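Local coordinates for protein putative aspartyl-tRNA synthetase (PDB 6OD8) that probably catalyses the ATP-dependent attachment of L-aspartate to tRNA(Asp), releasing AMP and diphosphate, as a class II aminoacyl-tRNA synthetase, at residues 246-252 and 267-272; 280-286 and 519-523; 286-291 and 315-319; 470-474 and 484-488; 490-496 and 512-517. All coordinates share one frame; numbering follows the deposited sequence. Where two conformers were deposited one is given.

Contact 1 of 5, residues 246-252 and 267-272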
# COMPACT_ATOMS: atom_id res chain seq x y z
N PRO A 246 13.36 1.75 -0.60
CA PRO A 246 13.81 1.63 0.79
C PRO A 246 13.60 2.91 1.57
O PRO A 246 13.74 4.02 1.07
CB PRO A 246 15.30 1.29 0.67
CG PRO A 246 15.70 1.88 -0.68
CD PRO A 246 14.49 1.65 -1.55
N LYS A 247 13.29 2.73 2.84
CA LYS A 247 13.20 3.85 3.75
C LYS A 247 14.51 4.11 4.47
O LYS A 247 14.74 5.24 4.93
CB LYS A 247 12.06 3.63 4.76
CG LYS A 247 10.76 3.14 4.11
CD LYS A 247 10.33 4.04 2.93
CE LYS A 247 9.25 3.39 2.02
NZ LYS A 247 9.10 4.22 0.74
N ILE A 248 15.41 3.12 4.52
CA ILE A 248 16.77 3.33 5.02
C ILE A 248 17.66 3.79 3.87
O ILE A 248 17.70 3.15 2.82
CB ILE A 248 17.31 2.04 5.67
CG1 ILE A 248 16.48 1.72 6.92
CG2 ILE A 248 18.79 2.22 6.03
CD1 ILE A 248 16.90 0.45 7.64
N ILE A 249 18.36 4.90 4.06
CA ILE A 249 19.27 5.42 3.05
C ILE A 249 20.64 5.70 3.67
O ILE A 249 20.79 5.77 4.89
CB ILE A 249 18.69 6.68 2.36
CG1 ILE A 249 18.43 7.80 3.37
CG2 ILE A 249 17.42 6.30 1.61
CD1 ILE A 249 17.86 9.11 2.69
N ASN A 250 21.66 5.81 2.82
CA ASN A 250 23.00 5.85 3.37
C ASN A 250 23.42 7.25 3.78
O ASN A 250 24.44 7.40 4.45
CB ASN A 250 24.03 5.27 2.40
CG ASN A 250 24.30 6.19 1.25
OD1 ASN A 250 23.44 6.98 0.86
ND2 ASN A 250 25.49 6.09 0.68
N ALA A 251 22.68 8.28 3.37
CA ALA A 251 23.11 9.66 3.59
C ALA A 251 21.90 10.57 3.47
O ALA A 251 21.03 10.31 2.62
CB ALA A 251 24.19 10.06 2.59
N PRO A 252 21.79 11.63 4.29
CA PRO A 252 20.64 12.56 4.29
C PRO A 252 20.26 13.10 2.91
O PRO A 252 21.15 13.54 2.17
CB PRO A 252 21.12 13.71 5.18
CG PRO A 252 22.13 13.07 6.10
CD PRO A 252 22.83 12.04 5.26
N ARG A 267 27.91 1.08 11.15
CA ARG A 267 27.90 2.39 10.53
C ARG A 267 26.58 3.07 10.89
O ARG A 267 25.78 2.54 11.68
CB ARG A 267 28.10 2.28 9.01
CG ARG A 267 27.15 1.34 8.29
CD ARG A 267 27.11 1.67 6.81
NE ARG A 267 26.43 2.94 6.59
CZ ARG A 267 26.54 3.70 5.50
NH1 ARG A 267 27.34 3.35 4.51
NH2 ARG A 267 25.84 4.84 5.41
N PHE A 268 26.35 4.25 10.33
CA PHE A 268 25.08 4.93 10.49
C PHE A 268 24.33 4.99 9.17
O PHE A 268 24.93 4.91 8.09
CB PHE A 268 25.29 6.33 11.04
CG PHE A 268 25.86 6.33 12.42
CD1 PHE A 268 25.02 6.27 13.52
CD2 PHE A 268 27.23 6.34 12.61
CE1 PHE A 268 25.54 6.25 14.81
CE2 PHE A 268 27.76 6.31 13.89
CZ PHE A 268 26.91 6.27 14.99
N ALA A 269 23.01 5.10 9.28
CA ALA A 269 22.16 5.31 8.13
C ALA A 269 21.09 6.32 8.52
O ALA A 269 21.10 6.87 9.63
CB ALA A 269 21.55 3.99 7.63
N TYR A 270 20.17 6.57 7.61
CA TYR A 270 19.20 7.65 7.74
C TYR A 270 17.86 7.19 7.20
O TYR A 270 17.78 6.21 6.45
CB TYR A 270 19.69 8.92 6.99
CG TYR A 270 21.01 9.35 7.53
CD1 TYR A 270 21.09 10.25 8.57
CD2 TYR A 270 22.20 8.83 7.00
CE1 TYR A 270 22.33 10.62 9.10
CE2 TYR A 270 23.42 9.18 7.52
CZ TYR A 270 23.49 10.07 8.56
OH TYR A 270 24.72 10.43 9.07
N LEU A 271 16.80 7.87 7.61
CA LEU A 271 15.47 7.58 7.10
C LEU A 271 15.12 8.55 5.98
O LEU A 271 15.35 9.77 6.09
CB LEU A 271 14.40 7.66 8.20
CG LEU A 271 14.45 6.60 9.29
CD1 LEU A 271 13.33 6.87 10.32
CD2 LEU A 271 14.27 5.21 8.67
N ALA A 272 14.57 8.00 4.90
CA ALA A 272 14.22 8.78 3.73
C ALA A 272 13.00 9.65 4.01
O ALA A 272 12.01 9.21 4.61
CB ALA A 272 13.92 7.85 2.55
O HOH W 1 27.21 3.31 1.54
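Pro252 sits on one face of the Tyr270 ring, its CD 3.7 Å from the ring centroid and almost straight above it (11° off the normal), a CH-pi contact well suited to a rigid pyrrolidine and a broad phenol. At the rim of that ring, near its plane, lie two backbone oxygens, of which Asn250 O is 3.7 Å from Tyr270 CD2. The same Asn250 O also reaches the edge of the Arg267 guanidinium, in its plane, at 3.1 Å from NH2. A bend at chi3 (-71°) curls Arg267 back on its own strand, where NE and NH2 both grip Phe268 O; a water joins NH1 to Asn250 ND2 by weak bonds. Between the strands, Ile249 N bonds to Tyr270 O (2.8 Å), answered by Tyr270 N to Ile249 O, and Ala272 N bonds to Lys247 O. Ile249 extends its CD1 to 3.8 Å from Ala272 CA on the Tyr270 side of the sheet, while on the other side Ile248 CG2 packs 3.6 Å from Ala269 CB, small enough for the branched neighbour. Strand 248-249 is an edge strand of a three-stranded antiparallel sheet in the class II synthetase domain, with 267-271 in the middle and 261-264 beyond it. Tyr278 of helix 276-283 backs Pro246 and Ile249, and Glu310 and Arg551 of the second subunit bond to the backbone at Lys247 and Ile248.

Contact 2 of 5, residues 280-286 and 519-523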
# COMPACT_ATOMS: atom_id res chain seq x y z
N GLN A 280 11.99 8.35 -9.32
CA GLN A 280 12.57 8.76 -10.60
C GLN A 280 13.53 7.71 -11.15
O GLN A 280 13.57 7.47 -12.37
CB GLN A 280 13.33 10.08 -10.43
CG GLN A 280 12.49 11.24 -9.98
CD GLN A 280 13.35 12.51 -9.92
OE1 GLN A 280 13.64 13.05 -8.85
NE2 GLN A 280 13.81 12.95 -11.08
N MET A 281 14.38 7.14 -10.30
CA MET A 281 15.36 6.17 -10.79
C MET A 281 14.68 4.95 -11.40
O MET A 281 15.19 4.39 -12.37
CB MET A 281 16.28 5.74 -9.65
CG MET A 281 17.08 6.94 -9.08
SD MET A 281 17.86 6.61 -7.46
CE MET A 281 19.01 5.40 -8.08
N VAL A 282 13.52 4.55 -10.89
CA VAL A 282 12.87 3.36 -11.43
C VAL A 282 12.38 3.60 -12.85
O VAL A 282 12.40 2.70 -13.69
CB VAL A 282 11.74 2.89 -10.50
CG1 VAL A 282 11.03 1.66 -11.10
CG2 VAL A 282 12.33 2.51 -9.14
N LEU A 283 11.97 4.84 -13.16
CA LEU A 283 11.58 5.13 -14.54
C LEU A 283 12.76 4.98 -15.49
O LEU A 283 12.58 4.65 -16.67
CB LEU A 283 11.01 6.54 -14.62
CG LEU A 283 9.76 6.91 -13.83
CD1 LEU A 283 9.13 8.13 -14.46
CD2 LEU A 283 8.75 5.78 -13.70
N GLN A 284 13.97 5.21 -15.01
CA GLN A 284 15.13 4.99 -15.86
C GLN A 284 15.46 3.51 -16.04
O GLN A 284 16.36 3.19 -16.83
CB GLN A 284 16.35 5.75 -15.30
CG GLN A 284 16.05 7.23 -14.93
CD GLN A 284 15.08 7.94 -15.87
OE1 GLN A 284 15.14 7.78 -17.08
NE2 GLN A 284 14.17 8.73 -15.30
N GLY A 285 14.76 2.62 -15.34
CA GLY A 285 14.84 1.21 -15.65
C GLY A 285 13.71 0.76 -16.56
O GLY A 285 13.41 -0.43 -16.66
N ASP A 286 13.06 1.73 -17.19
CA ASP A 286 12.05 1.60 -18.24
C ASP A 286 10.67 1.22 -17.71
O ASP A 286 9.79 0.86 -18.51
CB ASP A 286 12.47 0.62 -19.35
CG ASP A 286 13.68 1.13 -20.14
OD1 ASP A 286 13.99 2.33 -20.00
OD2 ASP A 286 14.32 0.34 -20.88
N GLY A 519 20.92 7.19 -20.77
CA GLY A 519 19.66 7.47 -21.43
C GLY A 519 18.57 7.66 -20.41
O GLY A 519 18.37 6.80 -19.54
N ALA A 520 17.85 8.78 -20.48
CA ALA A 520 16.81 9.06 -19.50
C ALA A 520 15.52 9.47 -20.20
O ALA A 520 15.56 10.16 -21.22
CB ALA A 520 17.23 10.18 -18.53
N TRP A 521 14.38 9.02 -19.64
CA TRP A 521 13.06 9.46 -20.12
C TRP A 521 12.67 10.80 -19.50
O TRP A 521 12.83 10.98 -18.29
CB TRP A 521 11.99 8.42 -19.75
CG TRP A 521 12.20 7.05 -20.29
CD1 TRP A 521 12.83 6.02 -19.67
CD2 TRP A 521 11.71 6.54 -21.54
NE1 TRP A 521 12.80 4.88 -20.47
CE2 TRP A 521 12.10 5.17 -21.61
CE3 TRP A 521 10.94 7.08 -22.58
CZ2 TRP A 521 11.79 4.36 -22.72
CZ3 TRP A 521 10.63 6.25 -23.68
CH2 TRP A 521 11.06 4.92 -23.73
N PRO A 522 12.12 11.74 -20.28
CA PRO A 522 11.44 12.89 -19.66
C PRO A 522 10.33 12.39 -18.74
O PRO A 522 9.63 11.43 -19.06
CB PRO A 522 10.88 13.68 -20.85
CG PRO A 522 11.71 13.21 -22.09
CD PRO A 522 12.03 11.74 -21.76
N HIS A 523 10.21 13.00 -17.56
CA HIS A 523 9.28 12.47 -16.58
C HIS A 523 8.92 13.54 -15.56
O HIS A 523 9.51 14.62 -15.53
CB HIS A 523 9.88 11.23 -15.88
CG HIS A 523 11.14 11.52 -15.12
ND1 HIS A 523 12.36 11.70 -15.74
CD2 HIS A 523 11.37 11.64 -13.79
CE1 HIS A 523 13.29 11.91 -14.83
NE2 HIS A 523 12.72 11.89 -13.64
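Polar side chains of Gln280, Gln284 and Asp286 reach out from the last turns of helix 276-283 and the beta turn after it to tie down 519-523, a buried run of loop leading into strand 523-529. Gln280, extended beyond CG, brings its NE2 to the edge of the His523 ring; the 3.0 Å bond to His523 NE2 is nearly straight and lies close to both the ring and the amide plane. On the other side of the imidazole His523 ND1 donates to Trp521 O (2.7 Å), so the ring is held at both nitrogens and its rotation is fixed. Gln280 OE1 is taken up by Tyr512 OH and Gln276. Gln284 bends at chi2 (-37°), which turns its amide back across the gap. Gln284 OE1 accepts from Trp521 N (2.9 Å) in the carbonyl plane, on a lone pair, while NE2 lies over a face of the imidazole, 3.3 Å from His523 CE1, and donates to Gln280 O. Leu283 adds the apolar share, CD1 resting 3.5 Å from His523 CB. At the far end the Trp521 indole points NE1 at Asp286 OD1 (2.9 Å, 175°), in the ring plane but from above the carboxylate plane. That carboxylate also pairs with Arg94 and Arg110 of the second subunit, so the indole N-H is one of several donors round it. The loop held here runs into strand 523-529, which with helix 530-538 makes motif 3 of the class II synthetase fold, so the helix end fixes the entry to that motif beside the dimer interface.

Contact 3 of 5, residues 286-291 and 315-319. With EDO (1,2-ethanediol), chain D.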
# COMPACT_ATOMS: atom_id res chain seq x y z
N ASP A 286 13.06 1.73 -17.19
CA ASP A 286 12.05 1.60 -18.24
C ASP A 286 10.67 1.22 -17.71
O ASP A 286 9.79 0.86 -18.51
CB ASP A 286 12.47 0.62 -19.35
CG ASP A 286 13.68 1.13 -20.14
OD1 ASP A 286 13.99 2.33 -20.00
OD2 ASP A 286 14.32 0.34 -20.88
N VAL A 287 10.42 1.33 -16.42
CA VAL A 287 9.04 1.20 -15.96
C VAL A 287 8.35 2.50 -16.34
O VAL A 287 8.80 3.57 -15.91
CB VAL A 287 8.95 0.94 -14.44
CG1 VAL A 287 7.50 0.72 -14.04
CG2 VAL A 287 9.82 -0.26 -14.03
N PRO A 288 7.27 2.49 -17.13
CA PRO A 288 6.71 3.76 -17.64
C PRO A 288 6.03 4.62 -16.59
O PRO A 288 6.02 5.85 -16.73
CB PRO A 288 5.68 3.31 -18.69
CG PRO A 288 5.90 1.87 -18.90
CD PRO A 288 6.59 1.31 -17.70
N ARG A 289 5.41 4.01 -15.58
CA ARG A 289 4.50 4.71 -14.66
C ARG A 289 4.51 3.98 -13.33
O ARG A 289 4.26 2.77 -13.35
CB ARG A 289 3.06 4.71 -15.20
CG ARG A 289 2.79 5.41 -16.53
CD ARG A 289 1.41 5.03 -17.08
NE ARG A 289 1.45 3.77 -17.82
CZ ARG A 289 1.93 3.66 -19.06
NH1 ARG A 289 2.38 4.73 -19.69
NH2 ARG A 289 1.95 2.49 -19.66
N VAL A 290 4.72 4.68 -12.20
CA VAL A 290 4.80 4.01 -10.91
C VAL A 290 4.01 4.78 -9.86
O VAL A 290 3.82 5.98 -9.93
CB VAL A 290 6.26 3.83 -10.41
CG1 VAL A 290 7.04 2.91 -11.33
CG2 VAL A 290 6.98 5.21 -10.30
N PHE A 291 3.61 4.06 -8.82
CA PHE A 291 3.12 4.69 -7.61
C PHE A 291 3.66 3.94 -6.41
O PHE A 291 4.07 2.78 -6.50
CB PHE A 291 1.59 4.76 -7.57
CG PHE A 291 0.91 3.41 -7.35
CD1 PHE A 291 0.78 2.87 -6.06
CD2 PHE A 291 0.41 2.69 -8.43
CE1 PHE A 291 0.13 1.62 -5.85
CE2 PHE A 291 -0.22 1.44 -8.23
CZ PHE A 291 -0.35 0.92 -6.95
N ASP A 315 2.57 8.43 -3.59
CA ASP A 315 3.53 9.02 -4.51
C ASP A 315 3.32 8.46 -5.90
O ASP A 315 2.97 7.29 -6.05
CB ASP A 315 4.98 8.75 -4.03
CG ASP A 315 5.48 9.82 -3.12
OD1 ASP A 315 5.32 9.68 -1.88
OD2 ASP A 315 6.02 10.83 -3.66
N VAL A 316 3.52 9.31 -6.90
CA VAL A 316 3.31 8.97 -8.30
C VAL A 316 4.48 9.53 -9.10
O VAL A 316 4.93 10.65 -8.85
CB VAL A 316 1.95 9.53 -8.82
CG1 VAL A 316 1.77 9.25 -10.32
CG2 VAL A 316 0.77 8.94 -8.02
N GLU A 317 4.99 8.75 -10.06
CA GLU A 317 5.95 9.29 -11.03
C GLU A 317 5.65 8.66 -12.38
O GLU A 317 5.23 7.50 -12.45
CB GLU A 317 7.42 9.03 -10.60
CG GLU A 317 8.49 9.95 -11.29
CD GLU A 317 8.58 11.35 -10.68
OE1 GLU A 317 8.02 11.58 -9.58
OE2 GLU A 317 9.24 12.22 -11.28
N MET A 318 5.83 9.42 -13.47
CA MET A 318 5.45 8.91 -14.79
C MET A 318 6.27 9.59 -15.88
O MET A 318 6.69 10.74 -15.73
CB MET A 318 3.96 9.15 -15.05
CG MET A 318 3.61 10.66 -14.94
SD MET A 318 1.85 10.95 -15.13
CE MET A 318 1.79 10.90 -16.92
N ARG A 319 6.48 8.87 -16.99
CA ARG A 319 7.03 9.51 -18.18
C ARG A 319 6.12 10.62 -18.67
O ARG A 319 4.90 10.55 -18.53
CB ARG A 319 7.18 8.52 -19.33
CG ARG A 319 8.06 7.38 -19.10
CD ARG A 319 8.01 6.54 -20.35
NE ARG A 319 8.71 5.31 -20.13
CZ ARG A 319 8.64 4.27 -20.94
NH1 ARG A 319 7.88 4.33 -22.04
NH2 ARG A 319 9.31 3.19 -20.63
C1 EDO D . 4.09 12.97 -0.23
O1 EDO D . 4.72 14.18 0.17
C2 EDO D . 4.90 11.85 0.37
O2 EDO D . 6.13 11.71 -0.33
O HOH W 2 10.17 4.65 -17.97
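Val290 and Glu317 lie at the tight centre of this antiparallel pairing, where Val290 N bonds to Glu317 O (2.9 Å, 173°) and Glu317 N bonds back to Val290 O. Val290 CG2 packs 3.9 Å from Glu317 CB, and next to them Phe291 CA comes to 3.0 Å from Asp315 O, a close CA-H...O contact. Beta-branched valines suit this buried strand, and Val290 also meets Leu283 of helix 276-283. The Arg319 end is looser and partly open to solvent. Arg319 N still bonds to Pro288 O (3.1 Å), but the side chain, extended from CG to NE, runs alongside Pro288, whose flat flank lies under the guanidinium with CB 3.8 Å from CZ. A water then links Arg319 NE to Val287 O. Arg319 also makes a cation-pi contact with Trp521. These are the strands of motif 2 in the class II fold. Asp315 OD1 accepts from O2 of an ethanediol (2.7 Å), probably from the crystallisation liquor. The charged groups find partners beyond the two strands: Asp315 OD2 pairs with Lys279 of helix 276-283, Glu317, bent at chi2 (80°), with Arg488 of 484-488, and Arg319 with Asp111 of the second subunit.

Contact 4 of 5, residues 470-474 and 484-488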
# COMPACT_ATOMS: atom_id res chain seq x y z
N THR A 470 9.15 27.66 -12.96
CA THR A 470 9.40 26.24 -13.15
C THR A 470 8.17 25.56 -13.72
O THR A 470 7.04 26.07 -13.64
CB THR A 470 9.78 25.55 -11.83
OG1 THR A 470 8.75 25.79 -10.86
CG2 THR A 470 11.12 26.09 -11.32
N ASN A 471 8.41 24.40 -14.31
CA ASN A 471 7.37 23.53 -14.83
C ASN A 471 6.78 22.74 -13.67
O ASN A 471 7.00 21.54 -13.53
CB ASN A 471 7.95 22.59 -15.88
CG ASN A 471 8.41 23.32 -17.12
OD1 ASN A 471 7.92 24.41 -17.41
ND2 ASN A 471 9.33 22.70 -17.87
N SER A 472 6.02 23.44 -12.83
CA SER A 472 5.57 22.84 -11.57
C SER A 472 4.25 23.47 -11.15
O SER A 472 3.88 24.55 -11.62
CB SER A 472 6.61 23.04 -10.47
OG SER A 472 6.71 24.41 -10.13
N TYR A 473 3.54 22.80 -10.24
CA TYR A 473 2.28 23.34 -9.73
C TYR A 473 2.09 22.87 -8.29
O TYR A 473 2.69 21.89 -7.84
CB TYR A 473 1.08 22.89 -10.60
CG TYR A 473 0.87 21.40 -10.50
CD1 TYR A 473 0.12 20.85 -9.45
CD2 TYR A 473 1.48 20.54 -11.40
CE1 TYR A 473 -0.03 19.47 -9.31
CE2 TYR A 473 1.34 19.15 -11.28
CZ TYR A 473 0.59 18.62 -10.24
OH TYR A 473 0.47 17.26 -10.12
N ASP A 474 1.20 23.56 -7.57
CA ASP A 474 0.70 23.11 -6.28
C ASP A 474 -0.81 22.95 -6.38
O ASP A 474 -1.48 23.71 -7.08
CB ASP A 474 0.99 24.13 -5.16
CG ASP A 474 2.34 23.93 -4.49
OD1 ASP A 474 3.18 23.15 -4.99
OD2 ASP A 474 2.56 24.59 -3.44
N SER A 484 2.39 18.85 -4.50
CA SER A 484 3.21 19.56 -5.48
C SER A 484 3.58 18.58 -6.59
O SER A 484 4.01 17.46 -6.30
CB SER A 484 4.49 20.11 -4.82
OG SER A 484 4.17 21.06 -3.83
N GLY A 485 3.41 18.99 -7.84
CA GLY A 485 3.83 18.19 -8.98
C GLY A 485 4.74 18.98 -9.90
O GLY A 485 4.67 20.21 -9.96
N ALA A 486 5.59 18.27 -10.64
CA ALA A 486 6.50 18.97 -11.54
C ALA A 486 7.11 18.02 -12.56
O ALA A 486 7.19 16.80 -12.33
CB ALA A 486 7.64 19.64 -10.78
N GLN A 487 7.56 18.60 -13.66
CA GLN A 487 8.55 17.94 -14.50
C GLN A 487 9.91 17.96 -13.81
O GLN A 487 10.35 19.00 -13.29
CB GLN A 487 8.66 18.63 -15.87
CG GLN A 487 9.68 17.95 -16.77
CD GLN A 487 9.87 18.63 -18.14
OE1 GLN A 487 9.33 19.71 -18.40
NE2 GLN A 487 10.62 17.98 -19.02
N ARG A 488 10.60 16.82 -13.84
CA ARG A 488 11.95 16.73 -13.29
C ARG A 488 12.99 17.07 -14.36
O ARG A 488 12.71 17.03 -15.56
CB ARG A 488 12.25 15.32 -12.76
CG ARG A 488 11.08 14.64 -12.03
CD ARG A 488 10.58 15.44 -10.83
NE ARG A 488 9.51 14.70 -10.16
CZ ARG A 488 8.71 15.19 -9.22
NH1 ARG A 488 8.79 16.46 -8.80
NH2 ARG A 488 7.79 14.39 -8.70
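Tyr473 spreads its ring over Gly485 in a beta hairpin, strand 472-477 with strand 480-487, inside the large, mainly antiparallel sheet of the class II catalytic domain. A chi1 of 67° sets CG between the backbone N and the carbonyl carbon, which swings the ring across the neighbouring strand, so that Gly485 CA stands 3.9 Å from the Tyr473 ring centroid, 28° off the normal, a CH-pi contact. Glycine fits because any side chain would run into the phenol. Beneath, Tyr473 N bonds to Gly485 O (2.8 Å) and Gly485 N returns the bond. The ring continues onto Val327, Leu328 and Ala331 of helix 325-342. Toward the Asn471 end, Gln487 N bonds to Asn471 O, and Gln487 stretches out fully, CG opposite its backbone N, bringing its amide alongside that of Asn471. The two amide planes are nearly parallel (12°) but offset, and the bond from Asn471 ND2 to Gln487 OE1 (3.0 Å) is weak; OE1 has a better partner in Ser65 OG of the second subunit. On the other face of the sheet Asp474 OD1 lies 2.6 Å from Ser484 OG, whose proton may go instead to Glu481; OD1 also meets Arg456. Ser472 turns OG to Thr470 OG1 (2.6 Å) and accepts from Arg456, which leaves its methylene facing the other strand: Ser472 CB touches Ala486 CB at 3.6 Å.

Contact 5 of 5, residues 490-496 and 512-517. With FMT (formic acid), chain L.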
# COMPACT_ATOMS: atom_id res chain seq x y z
N HIS A 490 15.77 15.71 -16.38
CA HIS A 490 16.25 14.37 -16.72
C HIS A 490 17.63 14.40 -17.36
O HIS A 490 18.20 13.34 -17.64
CB HIS A 490 15.24 13.64 -17.64
CG HIS A 490 14.97 14.35 -18.92
ND1 HIS A 490 14.24 15.52 -18.98
CD2 HIS A 490 15.34 14.08 -20.19
CE1 HIS A 490 14.17 15.94 -20.23
NE2 HIS A 490 14.84 15.08 -20.99
N ASP A 491 18.21 15.60 -17.54
CA ASP A 491 19.55 15.74 -18.06
C ASP A 491 20.55 15.85 -16.91
O ASP A 491 20.45 16.79 -16.12
CB ASP A 491 19.67 16.99 -18.93
CG ASP A 491 21.07 17.19 -19.46
OD1 ASP A 491 21.42 16.52 -20.44
OD2 ASP A 491 21.84 18.01 -18.89
N PRO A 492 21.55 14.96 -16.83
CA PRO A 492 22.46 15.00 -15.67
C PRO A 492 23.20 16.32 -15.49
O PRO A 492 23.40 16.77 -14.35
CB PRO A 492 23.44 13.85 -15.96
CG PRO A 492 22.74 12.99 -16.95
CD PRO A 492 21.90 13.90 -17.78
N ASP A 493 23.62 16.95 -16.59
CA ASP A 493 24.43 18.15 -16.46
C ASP A 493 23.60 19.33 -15.99
O ASP A 493 24.05 20.10 -15.13
CB ASP A 493 25.14 18.45 -17.78
CG ASP A 493 26.14 17.36 -18.15
OD1 ASP A 493 27.27 17.40 -17.63
OD2 ASP A 493 25.76 16.44 -18.91
N LEU A 494 22.39 19.49 -16.53
CA LEU A 494 21.54 20.58 -16.06
C LEU A 494 21.08 20.35 -14.63
O LEU A 494 20.87 21.31 -13.88
CB LEU A 494 20.33 20.76 -16.98
CG LEU A 494 20.61 21.57 -18.23
CD1 LEU A 494 19.36 21.65 -19.08
CD2 LEU A 494 21.10 22.98 -17.87
N LEU A 495 20.93 19.08 -14.24
CA LEU A 495 20.56 18.77 -12.86
C LEU A 495 21.67 19.18 -11.89
O LEU A 495 21.40 19.75 -10.83
CB LEU A 495 20.22 17.28 -12.76
CG LEU A 495 19.88 16.67 -11.41
CD1 LEU A 495 18.56 17.21 -10.89
CD2 LEU A 495 19.82 15.16 -11.53
N LEU A 496 22.93 18.92 -12.25
CA LEU A 496 24.03 19.41 -11.41
C LEU A 496 24.10 20.93 -11.42
O LEU A 496 24.36 21.56 -10.38
CB LEU A 496 25.35 18.79 -11.87
CG LEU A 496 25.56 17.29 -11.61
CD1 LEU A 496 26.75 16.77 -12.40
CD2 LEU A 496 25.73 17.01 -10.12
N TYR A 512 21.66 8.62 -7.78
CA TYR A 512 20.49 9.24 -8.40
C TYR A 512 20.90 10.00 -9.67
O TYR A 512 20.30 9.81 -10.74
CB TYR A 512 19.83 10.14 -7.36
CG TYR A 512 18.87 11.19 -7.84
CD1 TYR A 512 17.55 10.86 -8.15
CD2 TYR A 512 19.25 12.53 -7.93
CE1 TYR A 512 16.66 11.79 -8.55
CE2 TYR A 512 18.35 13.49 -8.33
CZ TYR A 512 17.05 13.12 -8.63
OH TYR A 512 16.13 14.07 -9.04
N VAL A 513 21.92 10.85 -9.57
CA VAL A 513 22.43 11.56 -10.75
C VAL A 513 22.87 10.55 -11.82
O VAL A 513 22.53 10.67 -13.00
CB VAL A 513 23.58 12.50 -10.36
CG1 VAL A 513 24.16 13.17 -11.59
CG2 VAL A 513 23.11 13.55 -9.33
N ASP A 514 23.62 9.53 -11.40
CA ASP A 514 24.11 8.50 -12.32
C ASP A 514 22.97 7.78 -13.04
O ASP A 514 23.17 7.28 -14.16
CB ASP A 514 24.95 7.47 -11.57
CG ASP A 514 26.35 7.97 -11.26
OD1 ASP A 514 26.71 9.08 -11.73
OD2 ASP A 514 27.07 7.25 -10.54
N SER A 515 21.79 7.69 -12.42
CA SER A 515 20.68 6.99 -13.06
C SER A 515 20.17 7.69 -14.31
O SER A 515 19.41 7.08 -15.07
CB SER A 515 19.51 6.78 -12.08
OG SER A 515 18.75 7.96 -11.88
N PHE A 516 20.57 8.94 -14.54
CA PHE A 516 20.14 9.66 -15.73
C PHE A 516 21.17 9.65 -16.84
O PHE A 516 20.97 10.31 -17.87
CB PHE A 516 19.79 11.11 -15.38
CG PHE A 516 18.79 11.24 -14.28
CD1 PHE A 516 17.46 10.84 -14.48
CD2 PHE A 516 19.16 11.72 -13.03
CE1 PHE A 516 16.52 10.95 -13.45
CE2 PHE A 516 18.22 11.85 -11.99
CZ PHE A 516 16.90 11.45 -12.21
N ARG A 517 22.31 8.97 -16.64
CA ARG A 517 23.43 9.10 -17.55
C ARG A 517 23.41 8.07 -18.68
O ARG A 517 24.11 8.26 -19.67
CB ARG A 517 24.75 8.98 -16.79
CG ARG A 517 25.05 10.18 -15.86
CD ARG A 517 26.44 9.98 -15.27
NE ARG A 517 26.73 10.82 -14.11
CZ ARG A 517 27.05 12.11 -14.18
NH1 ARG A 517 27.31 12.78 -13.07
NH2 ARG A 517 27.09 12.74 -15.36
C FMT L . 20.50 7.95 -4.12
O1 FMT L . 20.17 6.75 -4.10
O2 FMT L . 21.57 8.39 -4.58
O HOH W 3 19.61 12.64 -19.98
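Tyr512, whose ring touches Leu495 across the contact, has its carbonyl oxygen gripped twice by Ser515: OG donates to Tyr512 O at 2.7 Å, in the carbonyl plane and on a lone pair, and Ser515 N adds a weak bond. This hydroxyl also lies over one face of the Phe516 ring. Phe516 in turn sets its CE2 edge above the centre of the Tyr512 ring, and Leu495 fills the corner between the two aromatics. Leu495 CG stands opposite the backbone N (chi1 176°), which carries Leu495 CD2 to 3.7 Å from Phe516 CE2 and 3.9 Å from Tyr512 CE2. Leu495 belongs to helix 492-501, which opens with a classical N-cap: Asp491 OD2 accepts from Leu494 N (2.8 Å) through its anti lone pair. Pro492 follows in the first turn, where a residue without an N-H costs no helix bond, and wedges CG 3.3 Å from Phe516 O. Arg517 lays its guanidinium over Pro492 CB, NH2 being 3.9 Å from that atom, with Leu496 CD1 close to NH1. The flat group is fixed there by a salt bridge from Arg517 NE to Asp514 OD1 (2.9 Å), nearly in the guanidinium plane. In the catalytic domain helix 510-514 and the turn after it pack on helix 276-283 through Tyr512, Ser515 and Phe516, and a formic acid molecule, probably from the crystallisation liquor, accepts from Tyr512 N.

Contacts 2 and 3 share Asp286 and have centres about 8 Å apart; Leu283 and His523 of contact 2 rest on the strand 315-319 of contact 3. Contact 4 joins the same sheet, with its centre about 15 Å from that of contact 3, and it meets contact 2 where His523 O and Arg488 N lie 3.0 Å apart, a probable hydrogen bond. Contact 5 flanks contact 2, about 11 Å between centres, with Met281 against Ser515. Contact 1 stands apart, its nearest atoms about 7 Å from contact 3, but its strand 267-271 leads into helix 276-283. In class II synthetases the antiparallel sheet of contacts 3 and 4 forms the floor of the active site, and all five contacts touch the second subunit.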